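Long-range contacts in putative ABC transporter subunit, substrate-binding component (Rhodopseudomonas palustris, PDB 4EVQ), which binds 4-hydroxybenzoate and probably serves as the substrate-binding component of an ABC transporter for lignin-derived aromatic compounds: residues V128-A134 and H339-Q343; F133-Q137 and A364-E368; A252-I256 and R348-G353. All coordinates share one frame; numbering follows the deposited sequence.

Contact 1 of 3, residues V128-A134 and H339-Q343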
loop_
_atom_site.group_PDB
_atom_site.type_symbol
_atom_site.label_atom_id
_atom_site.label_comp_id
_atom_site.label_asym_id
_atom_site.label_seq_id
_atom_site.Cartn_x
_atom_site.Cartn_y
_atom_site.Cartn_z
ATOM N N VAL A 128 -3.754 11.873 11.665
ATOM C CA VAL A 128 -3.746 11.032 10.460
ATOM C C VAL A 128 -2.370 10.480 10.254
ATOM O O VAL A 128 -1.386 11.202 10.179
ATOM C CB VAL A 128 -4.214 11.863 9.259
ATOM C CG1 VAL A 128 -4.062 11.063 7.927
ATOM C CG2 VAL A 128 -5.655 12.301 9.412
ATOM N N PHE A 129 -2.302 9.148 10.152
ATOM C CA PHE A 129 -1.073 8.388 10.019
ATOM C C PHE A 129 -1.180 7.429 8.857
ATOM O O PHE A 129 -2.283 6.993 8.554
ATOM C CB PHE A 129 -0.828 7.602 11.315
ATOM C CG PHE A 129 -0.716 8.495 12.506
ATOM C CD1 PHE A 129 0.482 9.017 12.844
ATOM C CD2 PHE A 129 -1.820 8.840 13.225
ATOM C CE1 PHE A 129 0.591 9.899 13.912
ATOM C CE2 PHE A 129 -1.682 9.739 14.316
ATOM C CZ PHE A 129 -0.491 10.230 14.628
ATOM N N ARG A 130 -0.066 7.054 8.285
ATOM C CA ARG A 130 -0.063 6.062 7.194
ATOM C C ARG A 130 0.985 5.020 7.514
ATOM O O ARG A 130 2.120 5.348 7.854
ATOM C CB ARG A 130 0.183 6.752 5.859
ATOM C CG ARG A 130 0.236 5.830 4.661
ATOM C CD ARG A 130 -0.342 6.426 3.401
ATOM N NE ARG A 130 0.343 7.639 2.968
ATOM C CZ ARG A 130 -0.109 8.419 1.989
ATOM N NH1 ARG A 130 -1.233 8.086 1.363
ATOM N NH2 ARG A 130 0.557 9.516 1.618
ATOM N N THR A 131 0.628 3.734 7.326
ATOM C CA THR A 131 1.561 2.652 7.518
ATOM C C THR A 131 2.050 2.005 6.197
ATOM O O THR A 131 2.800 1.028 6.248
ATOM C CB THR A 131 1.049 1.566 8.423
ATOM O OG1 THR A 131 -0.125 0.969 7.846
ATOM C CG2 THR A 131 0.741 2.076 9.833
ATOM N N SER A 132 1.650 2.590 5.087
ATOM C CA SER A 132 1.944 2.006 3.786
ATOM C C SER A 132 3.065 2.742 3.051
ATOM O O SER A 132 4.199 2.393 3.268
ATOM C CB SER A 132 0.652 1.895 3.016
ATOM O OG SER A 132 0.056 3.155 2.810
ATOM N N PHE A 133 2.734 3.740 2.234
ATOM C CA PHE A 133 3.628 4.404 1.286
ATOM C C PHE A 133 2.856 5.565 0.693
ATOM O O PHE A 133 1.631 5.633 0.827
ATOM C CB PHE A 133 4.100 3.434 0.176
ATOM C CG PHE A 133 2.950 2.961 -0.629
ATOM C CD1 PHE A 133 2.156 1.941 -0.151
ATOM C CD2 PHE A 133 2.536 3.637 -1.766
ATOM C CE1 PHE A 133 0.983 1.620 -0.785
ATOM C CE2 PHE A 133 1.365 3.258 -2.422
ATOM C CZ PHE A 133 0.596 2.285 -1.897
ATOM N N ALA A 134 3.568 6.426 -0.040
ATOM C CA ALA A 134 2.976 7.412 -0.896
ATOM C C ALA A 134 3.182 7.050 -2.360
ATOM O O ALA A 134 4.302 6.655 -2.762
ATOM C CB ALA A 134 3.582 8.778 -0.605
ATOM N N HIS A 339 3.876 12.160 8.876
ATOM C CA HIS A 339 3.285 10.891 9.290
ATOM C C HIS A 339 3.201 9.869 8.173
ATOM O O HIS A 339 2.294 9.029 8.151
ATOM C CB HIS A 339 1.886 11.085 9.873
ATOM C CG HIS A 339 1.841 11.976 11.088
ATOM N ND1 HIS A 339 0.637 12.347 11.632
ATOM C CD2 HIS A 339 2.804 12.537 11.863
ATOM C CE1 HIS A 339 0.855 13.127 12.689
ATOM N NE2 HIS A 339 2.156 13.257 12.843
ATOM N N ASN A 340 4.179 9.897 7.279
ATOM C CA ASN A 340 4.311 8.843 6.260
ATOM C C ASN A 340 5.487 7.962 6.648
ATOM O O ASN A 340 6.479 8.451 7.225
ATOM C CB ASN A 340 4.579 9.491 4.907
ATOM C CG ASN A 340 4.234 8.592 3.760
ATOM O OD1 ASN A 340 3.121 8.093 3.685
ATOM N ND2 ASN A 340 5.177 8.383 2.877
ATOM N N PRO A 341 5.499 6.657 6.309
ATOM C CA PRO A 341 6.663 5.857 6.656
ATOM C C PRO A 341 7.951 6.314 5.983
ATOM O O PRO A 341 7.933 6.762 4.845
ATOM C CB PRO A 341 6.303 4.437 6.175
ATOM C CG PRO A 341 4.779 4.459 6.165
ATOM C CD PRO A 341 4.432 5.814 5.704
ATOM N N VAL A 342 9.058 6.205 6.713
ATOM C CA VAL A 342 10.402 6.384 6.163
ATOM C C VAL A 342 11.006 5.015 6.151
ATOM O O VAL A 342 11.198 4.408 7.218
ATOM C CB VAL A 342 11.186 7.371 7.045
ATOM C CG1 VAL A 342 12.610 7.532 6.526
ATOM C CG2 VAL A 342 10.443 8.678 7.043
ATOM N N GLN A 343 11.268 4.482 4.949
ATOM C CA GLN A 343 11.576 3.083 4.829
ATOM C C GLN A 343 12.349 2.802 3.541
ATOM O O GLN A 343 12.262 3.562 2.590
ATOM C CB GLN A 343 10.263 2.285 4.846
ATOM C CG GLN A 343 9.438 2.525 3.572
ATOM C CD GLN A 343 8.012 2.013 3.680
ATOM O OE1 GLN A 343 7.755 1.063 4.393
ATOM N NE2 GLN A 343 7.119 2.665 2.998
HETATM O O HOH W 1 6.378 6.475 0.513
#
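His339 ND1 donates to Val128 O over 2.7 Å, the shortest polar bond between residues 128-134 and 339-343. The acceptor lies in the imidazole plane, while the donor stands above the plane of the Val128 carbonyl and off its lone pairs. The same imidazole also forms an offset stack on Phe129, with centroids 4.3 Å apart and planes only 9° from parallel; Phe129 CE1 sits over one imidazole face, nearest to ND1. One residue further on, Arg130 N donates to His339 O at 3.1 Å.

The Arg130 side chain leaves on the side opposite its N (chi1 179°) and then bends at chi2 and chi3, lying beside that of Asn340, with NE donating to Asn340 OD1 at 2.9 Å. OD1 meets the guanidinium at its edge although the amide and guanidinium planes are 76° apart. The other guanidinium nitrogens are held elsewhere, NH1 by the carbonyls of Ala114 and Ala116 and NH2 by Thr120 OG1.

Strand 128-130 closes one side of the first lobe's sheet, and the chain beyond it crosses to helix 135-148. Residues 339-343 run on toward strand 345-351 of the other sheet, so this pairing lies at the hinge between the two lobes of a periplasmic binding protein, and Phe133 within it touches the bound 4-hydroxybenzoate.

Pro341 packs its CD 3.2 Å from Arg130 O, a buried carbonyl oxygen that has no polar partner. Gln343 NE2 donates to Ser132 O at 2.9 Å, within the carbonyl plane. A water completes the far end, accepting from Ala134 N at 2.9 Å and from Asn340 ND2 at 3.3 Å.

Contact 2 of 3, residues F133-Q137 and A364-E368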
loop_
_atom_site.group_PDB
_atom_site.type_symbol
_atom_site.label_atom_id
_atom_site.label_comp_id
_atom_site.label_asym_id
_atom_site.label_seq_id
_atom_site.Cartn_x
_atom_site.Cartn_y
_atom_site.Cartn_z
ATOM N N PHE A 133 2.734 3.740 2.234
ATOM C CA PHE A 133 3.628 4.404 1.286
ATOM C C PHE A 133 2.856 5.565 0.693
ATOM O O PHE A 133 1.631 5.633 0.827
ATOM C CB PHE A 133 4.100 3.434 0.176
ATOM C CG PHE A 133 2.950 2.961 -0.629
ATOM C CD1 PHE A 133 2.156 1.941 -0.151
ATOM C CD2 PHE A 133 2.536 3.637 -1.766
ATOM C CE1 PHE A 133 0.983 1.620 -0.785
ATOM C CE2 PHE A 133 1.365 3.258 -2.422
ATOM C CZ PHE A 133 0.596 2.285 -1.897
ATOM N N ALA A 134 3.568 6.426 -0.040
ATOM C CA ALA A 134 2.976 7.412 -0.896
ATOM C C ALA A 134 3.182 7.050 -2.360
ATOM O O ALA A 134 4.302 6.655 -2.762
ATOM C CB ALA A 134 3.582 8.778 -0.605
ATOM N N ASN A 135 2.145 7.260 -3.154
ATOM C CA ASN A 135 2.152 6.886 -4.571
ATOM C C ASN A 135 3.304 7.488 -5.337
ATOM O O ASN A 135 3.981 6.806 -6.082
ATOM C CB ASN A 135 0.843 7.363 -5.203
ATOM C CG ASN A 135 -0.375 6.543 -4.797
ATOM O OD1 ASN A 135 -0.281 5.366 -4.478
ATOM N ND2 ASN A 135 -1.527 7.178 -4.853
ATOM N N GLY A 136 3.529 8.783 -5.186
ATOM C CA GLY A 136 4.554 9.406 -6.016
ATOM C C GLY A 136 5.929 8.916 -5.607
ATOM O O GLY A 136 6.802 8.705 -6.463
ATOM N N GLN A 137 6.130 8.704 -4.314
ATOM C CA GLN A 137 7.434 8.238 -3.873
ATOM C C GLN A 137 7.802 6.839 -4.378
ATOM O O GLN A 137 8.915 6.591 -4.845
ATOM C CB GLN A 137 7.553 8.314 -2.354
ATOM C CG GLN A 137 8.983 8.074 -1.857
ATOM C CD GLN A 137 9.201 8.381 -0.393
ATOM O OE1 GLN A 137 8.293 8.360 0.400
ATOM N NE2 GLN A 137 10.461 8.597 -0.037
ATOM N N ALA A 364 16.094 4.712 3.133
ATOM C CA ALA A 364 14.917 5.185 3.821
ATOM C C ALA A 364 14.914 6.703 3.908
ATOM O O ALA A 364 15.618 7.302 4.761
ATOM C CB ALA A 364 14.839 4.587 5.182
ATOM N N VAL A 365 14.148 7.352 3.036
ATOM C CA VAL A 365 14.122 8.809 3.001
ATOM C C VAL A 365 12.676 9.306 3.130
ATOM O O VAL A 365 11.723 8.641 2.752
ATOM C CB VAL A 365 14.816 9.454 1.798
ATOM C CG1 VAL A 365 16.166 8.850 1.560
ATOM C CG2 VAL A 365 14.030 9.345 0.605
ATOM N N ALA A 366 12.547 10.517 3.686
ATOM C CA ALA A 366 11.233 11.089 3.894
ATOM C C ALA A 366 10.648 11.691 2.630
ATOM O O ALA A 366 11.340 12.427 1.940
ATOM C CB ALA A 366 11.352 12.158 4.978
ATOM N N ASP A 367 9.390 11.361 2.317
ATOM C CA ASP A 367 8.643 12.001 1.238
ATOM C C ASP A 367 8.658 13.470 1.501
ATOM O O ASP A 367 8.490 13.907 2.665
ATOM C CB ASP A 367 7.194 11.511 1.203
ATOM C CG ASP A 367 6.333 12.227 0.149
ATOM O OD1 ASP A 367 6.476 11.909 -1.058
ATOM O OD2 ASP A 367 5.488 13.083 0.538
ATOM N N GLU A 368 8.796 14.216 0.400
ATOM C CA GLU A 368 9.006 15.641 0.431
ATOM C C GLU A 368 7.949 16.427 1.136
ATOM O O GLU A 368 8.250 17.475 1.653
ATOM C CB GLU A 368 9.160 16.212 -0.994
ATOM C CG GLU A 368 9.292 17.741 -1.024
ATOM C CD GLU A 368 9.744 18.247 -2.383
ATOM O OE1 GLU A 368 10.136 19.434 -2.461
ATOM O OE2 GLU A 368 9.747 17.458 -3.360
HETATM O O HOH W 2 8.065 8.967 3.113
HETATM O O HOH W 3 4.734 11.048 -3.025
#
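The carboxamide of Gln137 lies over the backbone between Val365 and Asp367, with OE1 resting 3.4 Å from Asp367 CB. Gln137 places CG opposite the backbone N (chi1 -170°) and stays extended beyond it, which carries the amide from the first turn of helix 135-148 across to residues 364-368. NE2 donates to Val365 O at 3.1 Å. The bond is straight at hydrogen, at 160°, and stays near the plane of the Gln137 amide, but it comes from above the Val365 carbonyl plane and uses neither lone pair. The same nitrogen touches the Val365 methyl CG2 at 3.7 Å.

At the other end of the amide, a water donates to Gln137 OE1 at 2.8 Å and accepts from Asp367 N at 2.8 Å, so both amide ends are tied to the segment's backbone, one directly and one through water. This pair of links fixes the rotation of the amide.

Asp367 turns its carboxylate toward the helix start, where OD1 comes 4.3 Å from Ala134 CB; a second water near OD1 accepts a weak bond from Gln137 N. The main partner of OD1 is the salt-bridged Arg121, and OD2 takes the N-H of Ala369. The Asp367 carboxylate, lying by the first turn of helix 135-148, is probably stabilised by the helix's positive end as well as by Arg121.

This is a surface contact: the tail after strand 354-362, secured further on by the Cys124-Cys372 disulfide, passes the start of helix 135-148, which follows the crossing between the two lobes of a periplasmic binding protein.

Contact 3 of 3, residues A252-I256 and R348-G353; sequences AGDGI and RELKGG
Asp254 reaches Lys351 first through CB, 4.0 Å from the Lys351 NZ. CG lies anti to the carbonyl carbon (chi1 -77°), which swings the carboxylate toward the turn at Gly352. OD1 accepts from Gly352 N at 3.0 Å, on its syn side and 25° out of the carboxylate plane, and it takes a second proton from a water 2.6 Å away that itself accepts from Gly353 N. OD2 faces the bent side chain of Lys351, whose NZ stands 3.7 Å off in a long salt bridge. Putting an alanine here would probably leave Gly352 N without its carboxylate acceptor, Lys351 without its countercharge, and the glycine turn freer to move.

Asp254 is the second residue of a type II beta turn from Gly253 to Ile256, closed by a hydrogen bond from Ile256 N to Gly253 O, with Gly255 third at a phi of 94°. The turn leads into strand 257-260, the antiparallel neighbour of strand 345-351 in the second lobe's sheet, and already pairs with strand 345-351: Gly255 N donates to Leu350 O at 2.8 Å and Leu350 N to Ile256 O at 2.9 Å.

On the buried side, Leu350 CD2 packs 3.3 Å from Gly253 O and close to Gly253 CA; the methyl also approaches Ile256 CD1.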
loop_
_atom_site.group_PDB
_atom_site.type_symbol
_atom_site.label_atom_id
_atom_site.label_comp_id
_atom_site.label_asym_id
_atom_site.label_seq_id
_atom_site.Cartn_x
_atom_site.Cartn_y
_atom_site.Cartn_z
ATOM N N ALA A 252 4.207 -17.289 -16.204
ATOM C CA ALA A 252 3.980 -15.960 -16.787
ATOM C C ALA A 252 4.593 -14.839 -15.936
ATOM O O ALA A 252 4.940 -13.782 -16.452
ATOM C CB ALA A 252 2.488 -15.652 -16.939
ATOM N N GLY A 253 4.685 -15.062 -14.626
ATOM C CA GLY A 253 5.242 -14.037 -13.741
ATOM C C GLY A 253 6.770 -13.972 -13.747
ATOM O O GLY A 253 7.336 -12.963 -13.364
ATOM N N ASP A 254 7.447 -15.040 -14.146
ATOM C CA ASP A 254 8.867 -15.101 -13.925
ATOM C C ASP A 254 9.547 -13.991 -14.702
ATOM O O ASP A 254 9.297 -13.780 -15.892
ATOM C CB ASP A 254 9.452 -16.445 -14.360
ATOM C CG ASP A 254 9.187 -17.603 -13.367
ATOM O OD1 ASP A 254 9.090 -17.343 -12.144
ATOM O OD2 ASP A 254 9.225 -18.786 -13.844
ATOM N N GLY A 255 10.426 -13.294 -13.999
ATOM C CA GLY A 255 11.257 -12.247 -14.549
ATOM C C GLY A 255 10.711 -10.830 -14.422
ATOM O O GLY A 255 11.402 -9.876 -14.728
ATOM N N ILE A 256 9.478 -10.684 -13.949
ATOM C CA ILE A 256 8.957 -9.341 -13.721
ATOM C C ILE A 256 9.770 -8.669 -12.618
ATOM O O ILE A 256 10.048 -9.279 -11.590
ATOM C CB ILE A 256 7.440 -9.383 -13.342
ATOM C CG1 ILE A 256 6.615 -9.908 -14.526
ATOM C CG2 ILE A 256 6.951 -8.002 -12.897
ATOM C CD1 ILE A 256 5.188 -10.127 -14.144
ATOM N N ARG A 348 13.182 -5.981 -6.683
ATOM C CA ARG A 348 12.764 -7.371 -6.581
ATOM C C ARG A 348 12.577 -7.970 -7.964
ATOM O O ARG A 348 12.312 -7.258 -8.915
ATOM C CB ARG A 348 11.424 -7.499 -5.852
ATOM C CG ARG A 348 11.330 -6.586 -4.625
ATOM C CD ARG A 348 10.058 -6.720 -3.857
ATOM N NE ARG A 348 8.872 -6.620 -4.697
ATOM C CZ ARG A 348 7.672 -7.071 -4.348
ATOM N NH1 ARG A 348 7.479 -7.554 -3.138
ATOM N NH2 ARG A 348 6.689 -7.059 -5.206
ATOM N N GLU A 349 12.618 -9.284 -8.029
ATOM C CA GLU A 349 12.241 -10.001 -9.241
ATOM C C GLU A 349 11.333 -11.141 -8.843
ATOM O O GLU A 349 11.592 -11.838 -7.848
ATOM C CB GLU A 349 13.483 -10.574 -9.969
ATOM C CG GLU A 349 13.176 -11.294 -11.268
ATOM C CD GLU A 349 14.416 -11.779 -11.975
ATOM O OE1 GLU A 349 15.520 -11.372 -11.590
ATOM O OE2 GLU A 349 14.250 -12.582 -12.911
ATOM N N LEU A 350 10.294 -11.371 -9.624
ATOM C CA LEU A 350 9.452 -12.523 -9.404
ATOM C C LEU A 350 10.162 -13.726 -10.002
ATOM O O LEU A 350 10.507 -13.731 -11.198
ATOM C CB LEU A 350 8.083 -12.235 -10.019
ATOM C CG LEU A 350 6.941 -13.197 -9.947
ATOM C CD1 LEU A 350 6.814 -13.705 -8.516
ATOM C CD2 LEU A 350 5.686 -12.528 -10.490
ATOM N N LYS A 351 10.475 -14.713 -9.169
ATOM C CA LYS A 351 11.158 -15.922 -9.610
ATOM C C LYS A 351 10.666 -17.066 -8.777
ATOM O O LYS A 351 10.753 -17.040 -7.554
ATOM C CB LYS A 351 12.663 -15.780 -9.414
ATOM C CG LYS A 351 13.437 -16.726 -10.334
ATOM C CD LYS A 351 13.226 -16.395 -11.831
ATOM C CE LYS A 351 13.904 -17.410 -12.698
ATOM N NZ LYS A 351 12.895 -18.255 -13.336
ATOM N N GLY A 352 10.164 -18.106 -9.425
ATOM C CA GLY A 352 9.784 -19.288 -8.699
ATOM C C GLY A 352 8.560 -19.146 -7.835
ATOM O O GLY A 352 8.412 -19.877 -6.860
ATOM N N GLY A 353 7.662 -18.240 -8.207
ATOM C CA GLY A 353 6.438 -18.077 -7.452
ATOM C C GLY A 353 6.517 -17.180 -6.232
ATOM O O GLY A 353 5.618 -17.214 -5.411
HETATM O O HOH W 4 7.474 -16.511 -10.351
HETATM O O HOH W 5 14.080 -10.178 -15.096
#

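Contacts 1 and 2 start from the same piece of chain and share Phe133 and Ala134; their centres are about 8 Å apart, and Ala364 of contact 2 packs on Gln343 of contact 1. Contact 1 is buried at the hinge and combines an aromatic stack with side-chain and backbone hydrogen bonds. Contact 2 lies at the surface and depends on one glutamine amide and two waters. Contact 3, with its centre about 27 Å from that of contact 1, is partly buried in the second lobe. There backbone pairing dominates, continuing a sheet, with an aspartate and a lysine on its more exposed side; no atoms of it touch the other two.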